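Local coordinates for malonyl-CoA-[acyl-carrier-protein] transacylase (Coxiella burnetii, PDB 3TQE) that probably transfers the malonyl group of malonyl-CoA to holo acyl carrier protein, a step in fatty acid synthesis, at residues S7-F12 and P89-G94; N164-D169 and A286-R291; I233-V238 and V259-T264. All coordinates share one frame; numbering follows the deposited sequence. Where two conformers were deposited one is given.

Interaction 1: residues S7-F12 and P89-G94; sequences SFAFVF and PQVMAG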
loop_
_atom_site.group_PDB
_atom_site.type_symbol
_atom_site.label_atom_id
_atom_site.label_comp_id
_atom_site.label_asym_id
_atom_site.label_seq_id
_atom_site.Cartn_x
_atom_site.Cartn_y
_atom_site.Cartn_z
ATOM N N SER A 7 -0.842 20.372 9.933
ATOM C CA SER A 7 -0.153 19.103 10.014
ATOM C C SER A 7 -0.758 18.167 8.983
ATOM O O SER A 7 -1.944 18.254 8.686
ATOM C CB SER A 7 -0.263 18.548 11.427
ATOM O OG SER A 7 0.179 19.534 12.364
ATOM N N PHE A 8 0.078 17.290 8.440
ATOM C CA PHE A 8 -0.400 16.399 7.398
ATOM C C PHE A 8 0.383 15.128 7.375
ATOM O O PHE A 8 1.512 15.063 7.862
ATOM C CB PHE A 8 -0.372 17.087 6.022
ATOM C CG PHE A 8 1.010 17.405 5.509
ATOM C CD1 PHE A 8 1.584 16.647 4.514
ATOM C CD2 PHE A 8 1.756 18.452 6.037
ATOM C CE1 PHE A 8 2.869 16.934 4.027
ATOM C CE2 PHE A 8 3.036 18.753 5.552
ATOM C CZ PHE A 8 3.600 17.983 4.556
ATOM N N ALA A 9 -0.253 14.135 6.771
ATOM C CA ALA A 9 0.328 12.835 6.602
ATOM C C ALA A 9 0.389 12.522 5.123
ATOM O O ALA A 9 -0.464 12.969 4.365
ATOM C CB ALA A 9 -0.557 11.813 7.289
ATOM N N PHE A 10 1.419 11.793 4.725
ATOM C CA PHE A 10 1.441 11.180 3.422
ATOM C C PHE A 10 1.036 9.734 3.538
ATOM O O PHE A 10 1.511 9.004 4.401
ATOM C CB PHE A 10 2.851 11.219 2.821
ATOM C CG PHE A 10 3.117 12.395 1.972
ATOM C CD1 PHE A 10 2.538 13.619 2.214
ATOM C CD2 PHE A 10 3.923 12.258 0.904
ATOM C CE1 PHE A 10 2.787 14.676 1.385
ATOM C CE2 PHE A 10 4.180 13.348 0.081
ATOM C CZ PHE A 10 3.618 14.539 0.343
ATOM N N VAL A 11 0.141 9.329 2.660
ATOM C CA VAL A 11 -0.277 7.958 2.553
ATOM C C VAL A 11 0.040 7.423 1.180
ATOM O O VAL A 11 -0.215 8.068 0.170
ATOM C CB VAL A 11 -1.763 7.737 2.938
ATOM C CG1 VAL A 11 -1.943 8.073 4.420
ATOM C CG2 VAL A 11 -2.755 8.533 2.069
ATOM N N PHE A 12 0.655 6.251 1.148
ATOM C CA PHE A 12 1.205 5.701 -0.069
ATOM C C PHE A 12 0.414 4.495 -0.503
ATOM O O PHE A 12 0.320 3.520 0.235
ATOM C CB PHE A 12 2.652 5.278 0.159
ATOM C CG PHE A 12 3.569 6.418 0.458
ATOM C CD1 PHE A 12 4.279 7.038 -0.541
ATOM C CD2 PHE A 12 3.689 6.898 1.737
ATOM C CE1 PHE A 12 5.146 8.072 -0.270
ATOM C CE2 PHE A 12 4.541 7.930 2.004
ATOM C CZ PHE A 12 5.288 8.496 1.005
ATOM N N PRO A 89 6.082 15.680 5.528
ATOM C CA PRO A 89 4.911 15.373 6.314
ATOM C C PRO A 89 5.305 15.080 7.755
ATOM O O PRO A 89 6.451 14.778 8.050
ATOM C CB PRO A 89 4.384 14.093 5.673
ATOM C CG PRO A 89 5.516 13.520 5.062
ATOM C CD PRO A 89 6.407 14.609 4.580
ATOM N N GLN A 90 4.321 15.121 8.624
ATOM C CA GLN A 90 4.529 14.783 10.017
ATOM C C GLN A 90 4.600 13.299 10.243
ATOM O O GLN A 90 5.233 12.846 11.181
ATOM C CB GLN A 90 3.417 15.373 10.855
ATOM C CG GLN A 90 3.666 16.837 11.135
ATOM C CD GLN A 90 3.779 17.697 9.905
ATOM O OE1 GLN A 90 2.798 17.916 9.221
ATOM N NE2 GLN A 90 4.978 18.181 9.617
ATOM N N VAL A 91 3.931 12.543 9.377
ATOM C CA VAL A 91 3.907 11.101 9.480
ATOM C C VAL A 91 3.604 10.532 8.114
ATOM O O VAL A 91 3.026 11.207 7.248
ATOM C CB VAL A 91 2.869 10.672 10.558
ATOM C CG1 VAL A 91 1.483 11.057 10.127
ATOM C CG2 VAL A 91 2.976 9.207 10.941
HETATM N N MSE A 92 3.999 9.292 7.925
HETATM C CA MSE A 92 3.738 8.562 6.696
HETATM C C MSE A 92 3.162 7.206 7.005
HETATM O O MSE A 92 3.470 6.623 8.029
HETATM C CB MSE A 92 5.044 8.371 5.930
HETATM C CG MSE A 92 5.673 9.653 5.428
HETATM SE SE MSE A 92 7.346 9.226 4.545
HETATM C CE MSE A 92 7.911 10.977 4.010
ATOM N N ALA A 93 2.374 6.683 6.092
ATOM C CA ALA A 93 1.914 5.313 6.189
ATOM C C ALA A 93 1.669 4.842 4.773
ATOM O O ALA A 93 1.246 5.607 3.944
ATOM C CB ALA A 93 0.624 5.194 6.994
ATOM N N GLY A 94 1.899 3.592 4.510
ATOM C CA GLY A 94 1.635 3.041 3.224
ATOM C C GLY A 94 0.835 1.804 3.327
ATOM O O GLY A 94 1.016 1.050 4.258
#
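P89 lies over the F8 ring just ahead of strand 91-94, which pairs with strand 9-12 at the edge of a four-stranded parallel sheet. P89 CA stands 3.7 Å from the centroid of the F8 ring in a CH-pi contact, and its CB meets CD1 of F10. Q90 extends the pairing with backbone and side chain: its N donates to F8 O, and a bend at chi2 (59°) folds the amide back until OE1 accepts from F8 N at 2.9 Å, in the carbonyl plane. The Q90 amide stands 78° to the F8 ring. V91 O takes F10 N at 3.0 Å, while V91 CG1 touches A9 CB at 3.6 Å on the face turned to helix 261-270. M92, a selenomethionine, lies on the other face with F10 and F12; its extended chain brings SE obliquely to within 5.1 Å of the F12 ring centroid, a Met-aromatic contact. A93 N donates to F10 O, and A93 O accepts F12 N at 2.9 Å while lying in plane at the F12 ring edge. G94 begins a GxSxG sequence consistent with a nucleophile elbow carrying the predicted active-site S96; its CA lies 3.3 Å from F12 O.

Interaction 2: residues N164-D169 and A286-R291; sequences NLNSTD and AGLIKR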
loop_
_atom_site.group_PDB
_atom_site.type_symbol
_atom_site.label_atom_id
_atom_site.label_comp_id
_atom_site.label_asym_id
_atom_site.label_seq_id
_atom_site.Cartn_x
_atom_site.Cartn_y
_atom_site.Cartn_z
ATOM N N ASN A 164 -7.103 -7.195 4.938
ATOM C CA ASN A 164 -6.945 -5.744 4.922
ATOM C C ASN A 164 -8.098 -5.149 5.690
ATOM O O ASN A 164 -9.258 -5.347 5.309
ATOM C CB ASN A 164 -7.021 -5.128 3.530
ATOM C CG ASN A 164 -5.916 -5.515 2.594
ATOM O OD1 ASN A 164 -4.870 -6.011 2.969
ATOM N ND2 ASN A 164 -6.148 -5.204 1.312
ATOM N N LEU A 165 -7.796 -4.442 6.766
ATOM C CA LEU A 165 -8.823 -3.765 7.542
ATOM C C LEU A 165 -8.882 -2.340 7.012
ATOM O O LEU A 165 -8.133 -1.457 7.474
ATOM C CB LEU A 165 -8.464 -3.848 9.014
ATOM C CG LEU A 165 -8.151 -5.251 9.545
ATOM C CD1 LEU A 165 -7.774 -5.253 10.996
ATOM C CD2 LEU A 165 -9.343 -6.181 9.316
ATOM N N ASN A 166 -9.695 -2.123 5.990
ATOM C CA ASN A 166 -9.556 -0.948 5.136
ATOM C C ASN A 166 -10.348 0.244 5.567
ATOM O O ASN A 166 -9.855 1.377 5.527
ATOM C CB ASN A 166 -9.868 -1.275 3.687
ATOM C CG ASN A 166 -8.737 -1.943 3.017
ATOM O OD1 ASN A 166 -7.611 -1.916 3.522
ATOM N ND2 ASN A 166 -8.995 -2.551 1.883
ATOM N N SER A 167 -11.569 0.014 5.976
ATOM C CA SER A 167 -12.373 1.079 6.508
ATOM C C SER A 167 -13.307 0.443 7.492
ATOM O O SER A 167 -13.334 -0.766 7.678
ATOM C CB SER A 167 -13.119 1.800 5.401
ATOM O OG SER A 167 -14.382 1.193 5.200
ATOM N N THR A 168 -14.126 1.248 8.139
ATOM C CA THR A 168 -14.795 0.723 9.297
ATOM C C THR A 168 -15.740 -0.482 8.923
ATOM O O THR A 168 -15.802 -1.519 9.606
ATOM C CB THR A 168 -15.423 1.926 10.037
ATOM O OG1 THR A 168 -14.995 3.156 9.392
ATOM C CG2 THR A 168 -14.907 1.946 11.485
ATOM N N ASP A 169 -16.368 -0.381 7.777
ATOM C CA ASP A 169 -17.219 -1.470 7.328
ATOM C C ASP A 169 -16.720 -2.044 6.015
ATOM O O ASP A 169 -17.510 -2.536 5.224
ATOM C CB ASP A 169 -18.669 -0.999 7.231
ATOM C CG ASP A 169 -18.940 -0.093 6.026
ATOM O OD1 ASP A 169 -18.006 0.553 5.500
ATOM O OD2 ASP A 169 -20.124 -0.023 5.611
ATOM N N ALA A 286 -7.830 7.670 -0.598
ATOM C CA ALA A 286 -8.759 8.747 -0.267
ATOM C C ALA A 286 -10.118 8.177 -0.009
ATOM O O ALA A 286 -10.806 8.614 0.910
ATOM C CB ALA A 286 -8.825 9.763 -1.371
ATOM N N GLY A 287 -10.521 7.217 -0.834
ATOM C CA GLY A 287 -11.827 6.586 -0.646
ATOM C C GLY A 287 -11.954 5.969 0.730
ATOM O O GLY A 287 -12.978 6.132 1.399
ATOM N N LEU A 288 -10.931 5.244 1.166
ATOM C CA LEU A 288 -10.958 4.613 2.465
ATOM C C LEU A 288 -10.956 5.629 3.576
ATOM O O LEU A 288 -11.692 5.489 4.547
ATOM C CB LEU A 288 -9.768 3.679 2.641
ATOM C CG LEU A 288 -9.664 2.538 1.658
ATOM C CD1 LEU A 288 -8.417 1.712 1.992
ATOM C CD2 LEU A 288 -10.935 1.696 1.686
ATOM N N ILE A 289 -10.081 6.618 3.476
ATOM C CA ILE A 289 -9.913 7.563 4.561
ATOM C C ILE A 289 -11.177 8.387 4.757
ATOM O O ILE A 289 -11.585 8.625 5.884
ATOM C CB ILE A 289 -8.688 8.443 4.310
ATOM C CG1 ILE A 289 -7.431 7.577 4.364
ATOM C CG2 ILE A 289 -8.600 9.587 5.336
ATOM C CD1 ILE A 289 -6.174 8.257 3.833
ATOM N N LYS A 290 -11.816 8.778 3.668
ATOM C CA LYS A 290 -13.057 9.551 3.750
ATOM C C LYS A 290 -14.161 8.750 4.424
ATOM O O LYS A 290 -15.025 9.336 5.100
ATOM C CB LYS A 290 -13.480 10.042 2.355
ATOM C CG LYS A 290 -14.465 11.198 2.354
ATOM C CD LYS A 290 -13.888 12.424 3.086
ATOM C CE LYS A 290 -13.497 13.550 2.159
ATOM N NZ LYS A 290 -13.629 14.869 2.867
ATOM N N ARG A 291 -14.165 7.437 4.233
ATOM C CA ARG A 291 -15.138 6.578 4.891
ATOM C C ARG A 291 -14.850 6.446 6.376
ATOM O O ARG A 291 -15.780 6.441 7.189
ATOM C CB ARG A 291 -15.223 5.221 4.201
ATOM C CG ARG A 291 -15.819 5.320 2.818
ATOM C CD ARG A 291 -16.218 3.967 2.266
ATOM N NE ARG A 291 -17.140 4.106 1.145
ATOM C CZ ARG A 291 -16.843 3.805 -0.112
ATOM N NH1 ARG A 291 -15.645 3.332 -0.416
ATOM N NH2 ARG A 291 -17.752 3.963 -1.068
#
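L288 reaches from helix 284-292 to N166 with both methyl groups and covers the root of its side chain. CD1 and CD2 each lie 3.7 Å from N166 CB, and CD1 also packs against the amide carbon, 3.8 Å from CG. The two side chains meet at a slant, the leucine fork straddling the asparagine CB. With its CG anti to its own carbonyl carbon (chi1 -79°), N166 carries its amide onward past the leucine, and OD1 is hydrogen-bonded to H95 NE2, the neighbour in sequence of the predicted active-site S96. The leucine thus packs on a residue whose side chain lies about 8 Å from those of S96 and H205. L288 CB lies 3.7 Å from N166 O, a backbone oxygen buried here with no hydrogen-bonding partner in the model. Next, S167 CB points at the helix and sits between two of its residues, 4.0 Å from L288 O and 4.2 Å from R291 CB. R291 takes part through the base of its side chain. No hydrogen bond spans the contact, which is van der Waals packing. N166 and S167 both face Q170, a classic beta bulge at the end of strand 160-167. The short strand and helix axes cross at 67°, 7.5 Å apart. Helix 284-292 forms the crossover between parallel strands 275-278 and 297-300, so the contact joins the large subdomain to the smaller mixed sheet. L288 also touches W261 of helix 261-270 and Q170 of strand 170-174, while I289 packs on I265.

Interaction 3: residues I233-V238 and V259-T264; sequences IHNVDV and VRWVET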
loop_
_atom_site.group_PDB
_atom_site.type_symbol
_atom_site.label_atom_id
_atom_site.label_comp_id
_atom_site.label_asym_id
_atom_site.label_seq_id
_atom_site.Cartn_x
_atom_site.Cartn_y
_atom_site.Cartn_z
ATOM N N ILE A 233 4.241 4.714 10.090
ATOM C CA ILE A 233 3.400 3.854 10.892
ATOM C C ILE A 233 3.213 2.551 10.144
ATOM O O ILE A 233 2.601 2.519 9.086
ATOM C CB ILE A 233 2.031 4.495 11.161
ATOM C CG1 ILE A 233 2.166 5.858 11.800
ATOM C CG2 ILE A 233 1.151 3.558 12.004
ATOM C CD1 ILE A 233 2.973 5.892 12.972
ATOM N N HIS A 234 3.712 1.465 10.712
ATOM C CA HIS A 234 3.640 0.164 10.057
ATOM C C HIS A 234 2.271 -0.473 10.133
ATOM O O HIS A 234 1.564 -0.371 11.115
ATOM C CB HIS A 234 4.659 -0.764 10.680
ATOM C CG HIS A 234 6.054 -0.388 10.358
ATOM N ND1 HIS A 234 6.694 -0.841 9.224
ATOM C CD2 HIS A 234 6.918 0.454 10.976
ATOM C CE1 HIS A 234 7.912 -0.317 9.180
ATOM N NE2 HIS A 234 8.071 0.470 10.231
ATOM N N ASN A 235 1.959 -1.187 9.074
ATOM C CA ASN A 235 0.678 -1.846 8.911
ATOM C C ASN A 235 0.404 -2.893 9.946
ATOM O O ASN A 235 -0.754 -3.139 10.276
ATOM C CB ASN A 235 0.635 -2.566 7.568
ATOM C CG ASN A 235 0.546 -1.645 6.381
ATOM O OD1 ASN A 235 0.246 -0.423 6.459
ATOM N ND2 ASN A 235 0.754 -2.250 5.242
ATOM N N VAL A 236 1.444 -3.594 10.357
ATOM C CA VAL A 236 1.226 -4.803 11.122
ATOM C C VAL A 236 0.917 -4.495 12.549
ATOM O O VAL A 236 0.129 -5.217 13.174
ATOM C CB VAL A 236 2.425 -5.757 10.985
ATOM C CG1 VAL A 236 3.651 -5.194 11.619
ATOM C CG2 VAL A 236 2.099 -7.114 11.514
ATOM N N ASP A 237 1.492 -3.410 13.062
ATOM C CA ASP A 237 1.374 -3.075 14.472
ATOM C C ASP A 237 0.938 -1.661 14.797
ATOM O O ASP A 237 0.785 -1.291 15.973
ATOM C CB ASP A 237 2.679 -3.425 15.183
ATOM C CG ASP A 237 3.877 -2.781 14.582
ATOM O OD1 ASP A 237 3.723 -1.912 13.705
ATOM O OD2 ASP A 237 5.007 -3.203 14.940
ATOM N N VAL A 238 0.751 -0.843 13.770
ATOM C CA VAL A 238 0.251 0.494 13.932
ATOM C C VAL A 238 1.159 1.350 14.819
ATOM O O VAL A 238 0.707 2.174 15.598
ATOM C CB VAL A 238 -1.201 0.522 14.442
ATOM C CG1 VAL A 238 -1.861 1.849 14.105
ATOM C CG2 VAL A 238 -2.036 -0.632 13.844
ATOM N N VAL A 259 -3.364 -5.955 7.255
ATOM C CA VAL A 259 -3.022 -4.551 7.139
ATOM C C VAL A 259 -4.040 -3.778 7.968
ATOM O O VAL A 259 -5.225 -3.714 7.641
ATOM C CB VAL A 259 -3.083 -4.098 5.688
ATOM C CG1 VAL A 259 -2.896 -2.593 5.544
ATOM C CG2 VAL A 259 -2.053 -4.844 4.889
ATOM N N ARG A 260 -3.556 -3.135 9.025
ATOM C CA ARG A 260 -4.432 -2.458 9.959
ATOM C C ARG A 260 -4.599 -1.010 9.548
ATOM O O ARG A 260 -4.169 -0.088 10.246
ATOM C CB ARG A 260 -3.896 -2.621 11.373
ATOM C CG ARG A 260 -3.898 -4.067 11.775
ATOM C CD ARG A 260 -3.037 -4.327 12.945
ATOM N NE ARG A 260 -3.575 -3.732 14.150
ATOM C CZ ARG A 260 -2.985 -3.809 15.345
ATOM N NH1 ARG A 260 -1.820 -4.422 15.502
ATOM N NH2 ARG A 260 -3.561 -3.264 16.393
ATOM N N TRP A 261 -5.231 -0.806 8.414
ATOM C CA TRP A 261 -5.327 0.529 7.860
ATOM C C TRP A 261 -6.267 1.425 8.659
ATOM O O TRP A 261 -5.940 2.578 8.948
ATOM C CB TRP A 261 -5.727 0.477 6.401
ATOM C CG TRP A 261 -5.573 1.758 5.708
ATOM C CD1 TRP A 261 -6.550 2.570 5.259
ATOM C CD2 TRP A 261 -4.337 2.411 5.414
ATOM N NE1 TRP A 261 -6.005 3.684 4.675
ATOM C CE2 TRP A 261 -4.644 3.617 4.782
ATOM C CE3 TRP A 261 -3.002 2.092 5.635
ATOM C CZ2 TRP A 261 -3.658 4.494 4.342
ATOM C CZ3 TRP A 261 -2.033 2.980 5.218
ATOM C CH2 TRP A 261 -2.366 4.148 4.574
ATOM N N VAL A 262 -7.418 0.922 9.038
ATOM C CA VAL A 262 -8.327 1.783 9.759
ATOM C C VAL A 262 -7.681 2.221 11.089
ATOM O O VAL A 262 -7.771 3.396 11.433
ATOM C CB VAL A 262 -9.727 1.178 9.909
ATOM C CG1 VAL A 262 -9.634 -0.211 10.476
ATOM C CG2 VAL A 262 -10.636 2.115 10.714
ATOM N N GLU A 263 -6.981 1.337 11.784
ATOM C CA GLU A 263 -6.325 1.738 13.018
ATOM C C GLU A 263 -5.216 2.744 12.748
ATOM O O GLU A 263 -4.963 3.627 13.557
ATOM C CB GLU A 263 -5.751 0.530 13.746
ATOM C CG GLU A 263 -6.778 -0.294 14.417
ATOM C CD GLU A 263 -6.241 -1.644 14.813
ATOM O OE1 GLU A 263 -6.098 -2.512 13.913
ATOM O OE2 GLU A 263 -5.960 -1.831 16.015
ATOM N N THR A 264 -4.530 2.593 11.632
ATOM C CA THR A 264 -3.481 3.548 11.246
ATOM C C THR A 264 -4.071 4.934 11.049
ATOM O O THR A 264 -3.535 5.920 11.571
ATOM C CB THR A 264 -2.775 3.097 9.977
ATOM O OG1 THR A 264 -2.110 1.867 10.257
ATOM C CG2 THR A 264 -1.782 4.131 9.507
HETATM O O HOH W 1 0.057 1.394 8.506
#
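The inverse gamma turn centred on R260, which leads the short, weakly bonded strand about 259-260 into helix 261-270, is held by the loop 233-238 through two backbone oxygens. R260 N donates to N235 O at 3.1 Å, and the side chain of the same residue turns back over the loop, bent at chi3 (69°), to bring NH1 to V236 O at 3.1 Å. That oxygen lies near the guanidinium plane, at its edge. The NE-NH2 edge of the group grips E263 side-on in a salt bridge: NE meets OE1 at 2.8 Å and NH2 meets OE2 at 2.8 Å, both nearly straight, with the carboxylate approached from above its own plane. These bonds fix the rotation of the guanidinium, and V238 CG2 lies over one of its faces, 3.5 Å from NE. The two side chains cross at about a right angle. V238 CG1, anti to its backbone N (chi1 -158°), enters the first turn of the helix, 3.7 Å from T264 CA. R260, at the N-cap position, has a carbonyl oxygen that accepts twice, from T264 N and from T264 OG1, which arrive from opposite faces of the carbonyl plane. T264 OG1 also accepts from a water that donates to I233 O as well, bridging the segments, while T264 CG2 packs on I233 CG2. V259 CG1 touches the flat side chain of N235; V259 also touches H205, a predicted active-site residue. Around the contact, I233 and T264 reach strand 91-94, V259 and R260 lie against strand 160-167, and H234 and V236 pack on helix 244-254.

All three contacts are largely buried; solvent reaches Q90 in interaction 1 and T168 and R291 in interaction 2. Interaction 1 is regular parallel strand pairing; interaction 2 is van der Waals packing of a strand end on a helix, without hydrogen bonds; interaction 3 combines bonds from a backbone and a guanidinium N-H to loop carbonyls, a bridging water and a salt bridge internal to 259-264. Interaction 3 connects the others: I233 N probably bonds to M92 O on the edge strand of interaction 1, and V259 O and V262 N probably bond to L165 of interaction 2. W261 packs on G94 and N166 O. Interactions 1 and 2 meet where V11 CG2 touches I289 CD1, on the sheet face carrying A9 and V11.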